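Local structure of CCMAN5 (Cellulosimicrobium cellulans, 2XSG) at residues A[608-611]-A[612-616]; A[601-604]-A[605-608]; A[309-312]-A[313-317]. The protein is a family 92 glycoside hydrolase, a calcium-binding alpha-mannosidase that enables mannose-6-phosphate modification of recombinant human lysosomal enzymes made in yeast. All coordinates share one frame; numbering follows the deposited sequence.

All three contacts lie in the family 92 catalytic domain. Contact 3 comes first along the chain, on helix 306-318. Contact 2 follows at the start of helix 604-616, and contact 1 continues that helix, with Gln608 shared between them. The centres of contacts 1 and 2 are about 12 Å apart. Contact 1 is about 17 Å from contact 3, centre to centre, and their nearest atoms are about 5 Å apart. Contact 2 lies about 27 Å from contact 3, centre to centre. Helix 665-675 bridges contacts 1 and 3: its Phe670 touches Tyr615 of one and His314 of the other. Two helices distant in sequence are thus joined in one core.

Contact 1. Residues A[608-611]-A[612-616]; sequences QKWA and RAIYT
Ala611, Trp610 and their partners one turn later, Ile614 and Tyr615, form a local contact along a single alpha-helix, 604-616. It lies in the catalytic domain, whose fold in this family is an (alpha/alpha)6 barrel. Regular i to i+4 backbone bonds run through it: Arg612 N to Gln608 O, Ala613 N to Lys609 O, and Ile614 N to Trp610 O, the last with 2.9 Å between Ile614 N and Trp610 O. The next bond, Tyr615 N to Ala611 O, is weak at 3.4 Å. Ala611 O also lies at the edge of the Tyr615 ring and in its plane, with CD2 3.1 Å from that oxygen. Ile614 CG1 approaches the edge of the Trp610 indole near its plane, 4.2 Å from CE3. Lys609 CE rests over one face of the indole, toward its rim. The far ends of these two residues converge: Lys609 NZ forms a salt bridge with Glu573 OE2, and Trp610 NE1 is hydrogen-bonded to the same oxygen. Tyr615 packs on helix 665-675. Arg612 bends at its second torsion (chi2 70°), which folds the chain along the helix and lets NE donate a hydrogen bond to Thr616 OG1 (2.9 Å), somewhat bent at 141°. That hydroxyl in turn donates to Arg612 O at 2.6 Å, while Thr616 N reaches the same oxygen from the opposite face of the carbonyl plane at 3.0 Å.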
ATOM      1  N   GLN A 608      11.046  22.323  -2.638  1.00  4.69           N
ATOM      2  CA  GLN A 608      10.218  22.495  -3.829  1.00  5.02           C
ATOM      3  C   GLN A 608      10.853  21.863  -5.054  1.00  4.82           C
ATOM      4  O   GLN A 608      10.188  21.130  -5.790  1.00  4.26           O
ATOM      5  CB  GLN A 608       9.951  23.979  -4.077  1.00  5.08           C
ATOM      6  CG  GLN A 608       9.116  24.603  -2.976  1.00  4.56           C
ATOM      7  CD  GLN A 608       9.469  26.057  -2.722  1.00  6.69           C
ATOM      8  OE1 GLN A 608       9.780  26.811  -3.650  1.00  7.39           O
ATOM      9  NE2 GLN A 608       9.417  26.456  -1.463  1.00  6.42           N
ATOM     10  N   LYS A 609      12.138  22.135  -5.264  1.00  5.18           N
ATOM     11  CA  LYS A 609      12.869  21.546  -6.386  1.00  5.44           C
ATOM     12  C   LYS A 609      12.820  20.027  -6.350  1.00  5.14           C
ATOM     13  O   LYS A 609      12.449  19.382  -7.342  1.00  5.18           O
ATOM     14  CB  LYS A 609      14.335  22.005  -6.403  1.00  5.41           C
ATOM     15  CG  LYS A 609      15.120  21.518  -7.642  1.00  7.16           C
ATOM     16  CD  LYS A 609      16.638  21.835  -7.597  1.00  6.45           C
ATOM     17  CE  LYS A 609      17.317  21.072  -6.453  1.00  8.21           C
ATOM     18  NZ  LYS A 609      18.796  21.191  -6.478  1.00  5.68           N
ATOM     19  N   TRP A 610      13.200  19.461  -5.210  1.00  4.82           N
ATOM     20  CA  TRP A 610      13.305  18.011  -5.075  1.00  5.42           C
ATOM     21  C   TRP A 610      11.976  17.293  -5.133  1.00  5.90           C
ATOM     22  O   TRP A 610      11.893  16.203  -5.715  1.00  6.04           O
ATOM     23  CB  TRP A 610      14.089  17.632  -3.809  1.00  5.65           C
ATOM     24  CG  TRP A 610      15.554  17.827  -4.047  1.00  6.25           C
ATOM     25  CD1 TRP A 610      16.370  18.780  -3.484  1.00  5.94           C
ATOM     26  CD2 TRP A 610      16.365  17.093  -4.975  1.00  5.38           C
ATOM     27  NE1 TRP A 610      17.647  18.653  -3.992  1.00  6.23           N
ATOM     28  CE2 TRP A 610      17.669  17.625  -4.901  1.00  5.00           C
ATOM     29  CE3 TRP A 610      16.121  16.007  -5.837  1.00  6.60           C
ATOM     30  CZ2 TRP A 610      18.722  17.122  -5.664  1.00  6.75           C
ATOM     31  CZ3 TRP A 610      17.167  15.510  -6.600  1.00  6.73           C
ATOM     32  CH2 TRP A 610      18.452  16.066  -6.506  1.00  7.78           C
ATOM     33  N   ALA A 611      10.943  17.901  -4.544  1.00  5.88           N
ATOM     34  CA  ALA A 611       9.580  17.364  -4.641  1.00  6.31           C
ATOM     35  C   ALA A 611       9.119  17.293  -6.097  1.00  6.41           C
ATOM     36  O   ALA A 611       8.683  16.235  -6.564  1.00  6.48           O
ATOM     37  CB  ALA A 611       8.603  18.173  -3.804  1.00  6.74           C
ATOM     38  N   ARG A 612       9.245  18.397  -6.827  1.00  5.48           N
ATOM     39  CA  ARG A 612       8.865  18.384  -8.234  1.00  5.71           C
ATOM     40  C   ARG A 612       9.722  17.399  -9.047  1.00  5.40           C
ATOM     41  O   ARG A 612       9.194  16.696  -9.918  1.00  5.68           O
ATOM     42  CB  ARG A 612       8.895  19.798  -8.836  1.00  5.10           C
ATOM     43  CG  ARG A 612       8.375  19.881 -10.270  1.00  5.41           C
ATOM     44  CD  ARG A 612       6.877  19.652 -10.384  1.00  6.48           C
ATOM     45  NE  ARG A 612       6.444  19.429 -11.771  1.00  6.21           N
ATOM     46  CZ  ARG A 612       5.507  20.137 -12.404  1.00  5.90           C
ATOM     47  NH1 ARG A 612       4.863  21.122 -11.786  1.00  5.14           N
ATOM     48  NH2 ARG A 612       5.176  19.832 -13.660  1.00  6.21           N
ATOM     49  N   ALA A 613      11.019  17.323  -8.740  1.00  4.76           N
ATOM     50  CA  ALA A 613      11.970  16.499  -9.515  1.00  4.20           C
ATOM     51  C   ALA A 613      11.781  14.986  -9.335  1.00  4.35           C
ATOM     52  O   ALA A 613      11.664  14.227 -10.318  1.00  3.50           O
ATOM     53  CB  ALA A 613      13.424  16.902  -9.181  1.00  4.39           C
ATOM     54  N   ILE A 614      11.758  14.548  -8.079  1.00  4.20           N
ATOM     55  CA  ILE A 614      11.604  13.124  -7.763  1.00  4.67           C
ATOM     56  C   ILE A 614      10.311  12.584  -8.361  1.00  4.51           C
ATOM     57  O   ILE A 614      10.282  11.484  -8.908  1.00  4.71           O
ATOM     58  CB  ILE A 614      11.657  12.860  -6.226  1.00  4.65           C
ATOM     59  CG1 ILE A 614      13.054  13.182  -5.674  1.00  4.93           C
ATOM     60  CG2 ILE A 614      11.339  11.356  -5.884  1.00  4.94           C
ATOM     61  CD1 ILE A 614      13.100  13.390  -4.148  1.00  4.56           C
ATOM     62  N   TYR A 615       9.240  13.357  -8.262  1.00  4.36           N
ATOM     63  CA  TYR A 615       7.915  12.822  -8.619  1.00  4.85           C
ATOM     64  C   TYR A 615       7.498  13.066 -10.071  1.00  4.88           C
ATOM     65  O   TYR A 615       6.628  12.366 -10.576  1.00  4.85           O
ATOM     66  CB  TYR A 615       6.839  13.332  -7.662  1.00  4.49           C
ATOM     67  CG  TYR A 615       7.011  12.796  -6.272  1.00  4.42           C
ATOM     68  CD1 TYR A 615       6.500  11.548  -5.930  1.00  2.73           C
ATOM     69  CD2 TYR A 615       7.700  13.530  -5.302  1.00  3.36           C
ATOM     70  CE1 TYR A 615       6.661  11.029  -4.661  1.00  3.05           C
ATOM     71  CE2 TYR A 615       7.869  13.027  -4.019  1.00  5.84           C
ATOM     72  CZ  TYR A 615       7.339  11.768  -3.700  1.00  4.73           C
ATOM     73  OH  TYR A 615       7.497  11.259  -2.430  1.00  2.80           O
ATOM     74  N   THR A 616       8.112  14.044 -10.742  1.00  4.35           N
ATOM     75  CA  THR A 616       7.648  14.383 -12.094  1.00  4.62           C
ATOM     76  C   THR A 616       8.747  14.516 -13.146  1.00  4.83           C
ATOM     77  O   THR A 616       8.433  14.762 -14.304  1.00  4.84           O
ATOM     78  CB  THR A 616       6.791  15.659 -12.140  1.00  3.73           C
ATOM     79  OG1 THR A 616       7.633  16.812 -12.034  1.00  3.10           O
ATOM     80  CG2 THR A 616       5.766  15.680 -11.028  1.00  4.12           C
TER

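Contact 2. Residues A[601-604]-A[605-608]; sequences TGEP and SLTQ
Pro604, Glu603 and Leu606 carry this local contact, where a loop runs into helix 604-616. Pro604 is the most covered of the three. Its ring lies at the beginning of the helix, and its nitrogen has no hydrogen to donate. The N-H groups of a helix's first turn have no i-4 carbonyl partner within the helix, so a proline, lacking an N-H, costs no helix bond. Its carbonyl, by contrast, is used. Gln608 N donates to Pro604 O at 3.1 Å, nearly along the C=O axis, as the first i to i+4 bond. The amide end of Gln608 turns back over the same residue. The bend at its second torsion (chi2 147°) brings NE2 3.7 Å from Pro604 CB. NE2 is also close to Pro604 O, but the angle is too poor for a hydrogen bond. The other amide atom, OE1, accepts from Val721 N.

Glu603 meets Leu606 in two ways. Leu606 N donates to Glu603 O at 3.0 Å, and the donor stands well above the carbonyl plane, 47° out of it. The two side chains lie side by side and point the same way. The CD1 methyl of Leu606 lies over one face of the Glu603 carboxylate, 3.7 Å from OE1, and also rests 4.0 Å from Glu603 CB. The charge itself is directed to helix 560-570, where OE2 forms a salt bridge with Arg568, and Leu606 packs beside both members of that pair. Thr607 donates its hydroxyl to Pro595 O. The arrangement is typical of the first turn of an alpha-helix opened by proline.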
ATOM      1  N   THR A 601      15.825  23.391   7.296  1.00  8.73           N
ATOM      2  CA  THR A 601      17.155  23.995   7.274  1.00  9.25           C
ATOM      3  C   THR A 601      17.157  25.376   6.651  1.00  9.25           C
ATOM      4  O   THR A 601      18.220  25.871   6.271  1.00  9.67           O
ATOM      5  CB  THR A 601      18.183  23.145   6.489  1.00  9.66           C
ATOM      6  OG1 THR A 601      17.709  22.928   5.151  1.00  8.94           O
ATOM      7  CG2 THR A 601      18.450  21.814   7.196  1.00  9.94           C
ATOM      8  N   GLY A 602      15.975  25.982   6.537  1.00  9.55           N
ATOM      9  CA  GLY A 602      15.821  27.344   6.001  1.00  9.27           C
ATOM     10  C   GLY A 602      16.004  27.429   4.499  1.00  9.29           C
ATOM     11  O   GLY A 602      16.303  28.497   3.949  1.00  8.91           O
ATOM     12  N   GLU A 603      15.829  26.306   3.810  1.00  8.89           N
ATOM     13  CA  GLU A 603      15.988  26.313   2.347  1.00  8.63           C
ATOM     14  C   GLU A 603      14.778  25.684   1.660  1.00  7.97           C
ATOM     15  O   GLU A 603      14.901  24.669   0.971  1.00  7.98           O
ATOM     16  CB  GLU A 603      17.312  25.648   1.938  1.00  8.75           C
ATOM     17  CG  GLU A 603      18.542  26.355   2.527  1.00 10.28           C
ATOM     18  CD  GLU A 603      19.817  26.000   1.805  1.00 11.82           C
ATOM     19  OE1 GLU A 603      20.410  24.952   2.125  1.00 12.96           O
ATOM     20  OE2 GLU A 603      20.221  26.762   0.902  1.00 13.63           O
ATOM     21  N   PRO A 604      13.586  26.273   1.875  1.00  7.59           N
ATOM     22  CA  PRO A 604      12.370  25.652   1.344  1.00  7.11           C
ATOM     23  C   PRO A 604      12.394  25.523  -0.189  1.00  6.66           C
ATOM     24  O   PRO A 604      11.796  24.585  -0.731  1.00  5.91           O
ATOM     25  CB  PRO A 604      11.247  26.600   1.789  1.00  7.34           C
ATOM     26  CG  PRO A 604      11.860  27.571   2.731  1.00  7.01           C
ATOM     27  CD  PRO A 604      13.319  27.575   2.521  1.00  7.47           C
ATOM     28  N   SER A 605      13.101  26.421  -0.883  1.00  6.01           N
ATOM     29  CA  SER A 605      13.200  26.311  -2.353  1.00  5.46           C
ATOM     30  C   SER A 605      13.750  24.944  -2.793  1.00  5.19           C
ATOM     31  O   SER A 605      13.320  24.404  -3.807  1.00  5.02           O
ATOM     32  CB  SER A 605      13.979  27.492  -2.975  1.00  5.97           C
ATOM     33  OG  SER A 605      15.374  27.453  -2.711  1.00  6.46           O
ATOM     34  N   LEU A 606      14.668  24.372  -2.007  1.00  4.98           N
ATOM     35  CA  LEU A 606      15.271  23.083  -2.348  1.00  4.96           C
ATOM     36  C   LEU A 606      14.291  21.927  -2.168  1.00  4.52           C
ATOM     37  O   LEU A 606      14.329  20.957  -2.918  1.00  5.16           O
ATOM     38  CB  LEU A 606      16.564  22.833  -1.552  1.00  4.67           C
ATOM     39  CG  LEU A 606      17.785  23.735  -1.848  1.00  4.80           C
ATOM     40  CD1 LEU A 606      18.911  23.367  -0.914  1.00  3.52           C
ATOM     41  CD2 LEU A 606      18.250  23.644  -3.318  1.00  5.91           C
ATOM     42  N   THR A 607      13.415  22.041  -1.178  1.00  4.43           N
ATOM     43  CA  THR A 607      12.323  21.089  -0.980  1.00  4.57           C
ATOM     44  C   THR A 607      11.407  21.119  -2.208  1.00  5.01           C
ATOM     45  O   THR A 607      11.093  20.076  -2.793  1.00  4.68           O
ATOM     46  CB  THR A 607      11.570  21.370   0.347  1.00  4.83           C
ATOM     47  OG1 THR A 607      12.306  20.792   1.435  1.00  5.03           O
ATOM     48  CG2 THR A 607      10.142  20.770   0.348  1.00  4.07           C
ATOM     49  N   GLN A 608      11.046  22.323  -2.638  1.00  4.69           N
ATOM     50  CA  GLN A 608      10.218  22.495  -3.829  1.00  5.02           C
ATOM     51  C   GLN A 608      10.853  21.863  -5.054  1.00  4.82           C
ATOM     52  O   GLN A 608      10.188  21.130  -5.790  1.00  4.26           O
ATOM     53  CB  GLN A 608       9.951  23.979  -4.077  1.00  5.08           C
ATOM     54  CG  GLN A 608       9.116  24.603  -2.976  1.00  4.56           C
ATOM     55  CD  GLN A 608       9.469  26.057  -2.722  1.00  6.69           C
ATOM     56  OE1 GLN A 608       9.780  26.811  -3.650  1.00  7.39           O
ATOM     57  NE2 GLN A 608       9.417  26.456  -1.463  1.00  6.42           N
TER

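Contact 3. Residues A[309-312]-A[313-317]; sequences RLFY and THLYR
Thr313 grips Arg309 O twice, one turn back along helix 306-318. Its backbone N donates at 2.9 Å and its hydroxyl OG1 at 2.7 Å, and the two come from opposite faces of the carbonyl plane. The hydroxyl lies anti to its own carbonyl carbon (chi1 -62°), which points it back at the preceding turn. OG1 also accepts from Asp14 N, and so ties the helix to the N-terminal stretch of the chain.

His314 follows, with N hydrogen-bonded to Leu310 O. Its imidazole lies alongside the Leu310 side chain, both pointing the same way, and Leu310 CD2 is 3.6 Å from NE2. The other ring nitrogen, ND1, is hydrogen-bonded to Ser667 OG on helix 665-675. Together these contacts should limit rotation of the ring.

Leu315 donates from N to Phe311 O at 2.7 Å. Its CG is anti to the backbone N (chi1 -168°), and CD2 is placed against two aromatic rings, 4.1 Å from Phe311 CE2 and 4.0 Å from Tyr312 CD1. Those rings also meet each other: Phe311 CD2 stands 3.8 Å above the centre of the Tyr312 ring. This apolar group packs on strand 293-296, where Tyr312 OH is hydrogen-bonded to Val293 O.

Tyr316 N donates to Tyr312 O and carries the same bonding pattern one residue further. The arrangement is that of a largely buried alpha-helix turn, consistent with the helical (alpha/alpha)6 catalytic fold of family 92.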
ATOM      1  N   ARG A 309      -3.088  11.791 -15.517  1.00  7.00           N
ATOM      2  CA  ARG A 309      -3.366  10.352 -15.502  1.00  7.83           C
ATOM      3  C   ARG A 309      -2.584   9.653 -14.380  1.00  7.44           C
ATOM      4  O   ARG A 309      -3.108   8.771 -13.683  1.00  7.58           O
ATOM      5  CB  ARG A 309      -3.027   9.730 -16.851  1.00  7.75           C
ATOM      6  CG  ARG A 309      -4.083   9.948 -17.907  1.00 10.70           C
ATOM      7  CD  ARG A 309      -3.468   9.902 -19.290  1.00 14.19           C
ATOM      8  NE  ARG A 309      -4.445   9.541 -20.307  1.00 18.44           N
ATOM      9  CZ  ARG A 309      -5.288  10.386 -20.893  1.00 22.18           C
ATOM     10  NH1 ARG A 309      -5.308  11.680 -20.563  1.00 25.79           N
ATOM     11  NH2 ARG A 309      -6.131   9.934 -21.810  1.00 22.93           N
ATOM     12  N   LEU A 310      -1.327  10.063 -14.215  1.00  7.39           N
ATOM     13  CA  LEU A 310      -0.477   9.544 -13.156  1.00  6.95           C
ATOM     14  C   LEU A 310      -1.089   9.855 -11.809  1.00  6.71           C
ATOM     15  O   LEU A 310      -1.197   8.968 -10.971  1.00  7.42           O
ATOM     16  CB  LEU A 310       0.918  10.148 -13.211  1.00  6.96           C
ATOM     17  CG  LEU A 310       2.022   9.356 -13.858  1.00  7.38           C
ATOM     18  CD1 LEU A 310       3.295  10.214 -13.804  1.00  8.36           C
ATOM     19  CD2 LEU A 310       2.233   7.972 -13.187  1.00  6.47           C
ATOM     20  N   PHE A 311      -1.514  11.103 -11.597  1.00  6.10           N
ATOM     21  CA  PHE A 311      -2.211  11.432 -10.358  1.00  5.21           C
ATOM     22  C   PHE A 311      -3.391  10.491 -10.066  1.00  5.13           C
ATOM     23  O   PHE A 311      -3.464   9.904  -8.971  1.00  4.80           O
ATOM     24  CB  PHE A 311      -2.675  12.889 -10.338  1.00  4.65           C
ATOM     25  CG  PHE A 311      -3.384  13.261  -9.092  1.00  3.99           C
ATOM     26  CD1 PHE A 311      -2.669  13.604  -7.948  1.00  4.38           C
ATOM     27  CD2 PHE A 311      -4.773  13.227  -9.031  1.00  2.00           C
ATOM     28  CE1 PHE A 311      -3.329  13.913  -6.780  1.00  2.98           C
ATOM     29  CE2 PHE A 311      -5.439  13.527  -7.857  1.00  3.04           C
ATOM     30  CZ  PHE A 311      -4.715  13.880  -6.730  1.00  4.18           C
ATOM     31  N   TYR A 312      -4.318  10.366 -11.019  1.00  4.62           N
ATOM     32  CA  TYR A 312      -5.539   9.582 -10.786  1.00  4.28           C
ATOM     33  C   TYR A 312      -5.278   8.074 -10.640  1.00  4.25           C
ATOM     34  O   TYR A 312      -5.985   7.390  -9.892  1.00  4.02           O
ATOM     35  CB  TYR A 312      -6.671   9.916 -11.781  1.00  4.30           C
ATOM     36  CG  TYR A 312      -7.322  11.247 -11.425  1.00  4.79           C
ATOM     37  CD1 TYR A 312      -8.147  11.370 -10.286  1.00  4.94           C
ATOM     38  CD2 TYR A 312      -7.086  12.382 -12.185  1.00  3.40           C
ATOM     39  CE1 TYR A 312      -8.712  12.588  -9.940  1.00  2.64           C
ATOM     40  CE2 TYR A 312      -7.646  13.607 -11.852  1.00  3.53           C
ATOM     41  CZ  TYR A 312      -8.448  13.704 -10.713  1.00  3.02           C
ATOM     42  OH  TYR A 312      -8.999  14.911 -10.385  1.00  2.10           O
ATOM     43  N   THR A 313      -4.264   7.583 -11.345  1.00  3.99           N
ATOM     44  CA  THR A 313      -3.820   6.206 -11.218  1.00  3.87           C
ATOM     45  C   THR A 313      -3.330   5.957  -9.782  1.00  4.37           C
ATOM     46  O   THR A 313      -3.678   4.944  -9.165  1.00  3.58           O
ATOM     47  CB  THR A 313      -2.705   5.877 -12.239  1.00  4.61           C
ATOM     48  OG1 THR A 313      -3.208   6.033 -13.580  1.00  2.83           O
ATOM     49  CG2 THR A 313      -2.174   4.446 -12.033  1.00  3.47           C
ATOM     50  N   HIS A 314      -2.538   6.885  -9.251  1.00  3.68           N
ATOM     51  CA  HIS A 314      -2.019   6.724  -7.895  1.00  4.29           C
ATOM     52  C   HIS A 314      -3.062   7.043  -6.821  1.00  4.18           C
ATOM     53  O   HIS A 314      -3.037   6.452  -5.722  1.00  4.46           O
ATOM     54  CB  HIS A 314      -0.706   7.491  -7.687  1.00  3.78           C
ATOM     55  CG  HIS A 314       0.422   6.953  -8.513  1.00  4.89           C
ATOM     56  ND1 HIS A 314       0.817   5.635  -8.456  1.00  6.14           N
ATOM     57  CD2 HIS A 314       1.217   7.544  -9.435  1.00  2.94           C
ATOM     58  CE1 HIS A 314       1.812   5.437  -9.299  1.00  3.28           C
ATOM     59  NE2 HIS A 314       2.083   6.582  -9.896  1.00  4.88           N
ATOM     60  N   LEU A 315      -3.997   7.945  -7.121  1.00  3.33           N
ATOM     61  CA  LEU A 315      -5.136   8.105  -6.219  1.00  3.00           C
ATOM     62  C   LEU A 315      -5.915   6.772  -6.132  1.00  3.01           C
ATOM     63  O   LEU A 315      -6.299   6.320  -5.028  1.00  2.44           O
ATOM     64  CB  LEU A 315      -6.050   9.257  -6.651  1.00  2.86           C
ATOM     65  CG  LEU A 315      -7.126   9.754  -5.680  1.00  2.78           C
ATOM     66  CD1 LEU A 315      -6.525  10.339  -4.385  1.00  4.34           C
ATOM     67  CD2 LEU A 315      -8.047  10.779  -6.336  1.00  3.53           C
ATOM     68  N   TYR A 316      -6.129   6.135  -7.286  1.00  2.52           N
ATOM     69  CA  TYR A 316      -6.768   4.813  -7.322  1.00  2.15           C
ATOM     70  C   TYR A 316      -6.024   3.816  -6.403  1.00  2.52           C
ATOM     71  O   TYR A 316      -6.632   3.133  -5.604  1.00  2.00           O
ATOM     72  CB  TYR A 316      -6.875   4.323  -8.770  1.00  2.39           C
ATOM     73  CG  TYR A 316      -7.151   2.845  -8.955  1.00  2.59           C
ATOM     74  CD1 TYR A 316      -8.457   2.339  -8.928  1.00  3.52           C
ATOM     75  CD2 TYR A 316      -6.108   1.952  -9.180  1.00  2.02           C
ATOM     76  CE1 TYR A 316      -8.707   0.962  -9.103  1.00  4.17           C
ATOM     77  CE2 TYR A 316      -6.347   0.590  -9.351  1.00  4.06           C
ATOM     78  CZ  TYR A 316      -7.645   0.100  -9.316  1.00  3.51           C
ATOM     79  OH  TYR A 316      -7.875  -1.253  -9.495  1.00  2.98           O
ATOM     80  N   ARG A 317      -4.702   3.784  -6.511  1.00  2.89           N
ATOM     81  CA  ARG A 317      -3.866   2.883  -5.716  1.00  3.71           C
ATOM     82  C   ARG A 317      -3.904   3.201  -4.214  1.00  4.08           C
ATOM     83  O   ARG A 317      -3.704   2.310  -3.387  1.00  4.36           O
ATOM     84  CB  ARG A 317      -2.419   2.948  -6.203  1.00  3.59           C
ATOM     85  CG  ARG A 317      -2.166   2.468  -7.627  1.00  5.05           C
ATOM     86  CD  ARG A 317      -2.522   1.008  -7.777  1.00  6.68           C
ATOM     87  NE  ARG A 317      -2.056   0.467  -9.045  1.00  9.33           N
ATOM     88  CZ  ARG A 317      -2.510  -0.651  -9.610  1.00  9.44           C
ATOM     89  NH1 ARG A 317      -3.463  -1.370  -9.026  1.00  9.43           N
ATOM     90  NH2 ARG A 317      -2.010  -1.044 -10.771  1.00 11.03           N
TER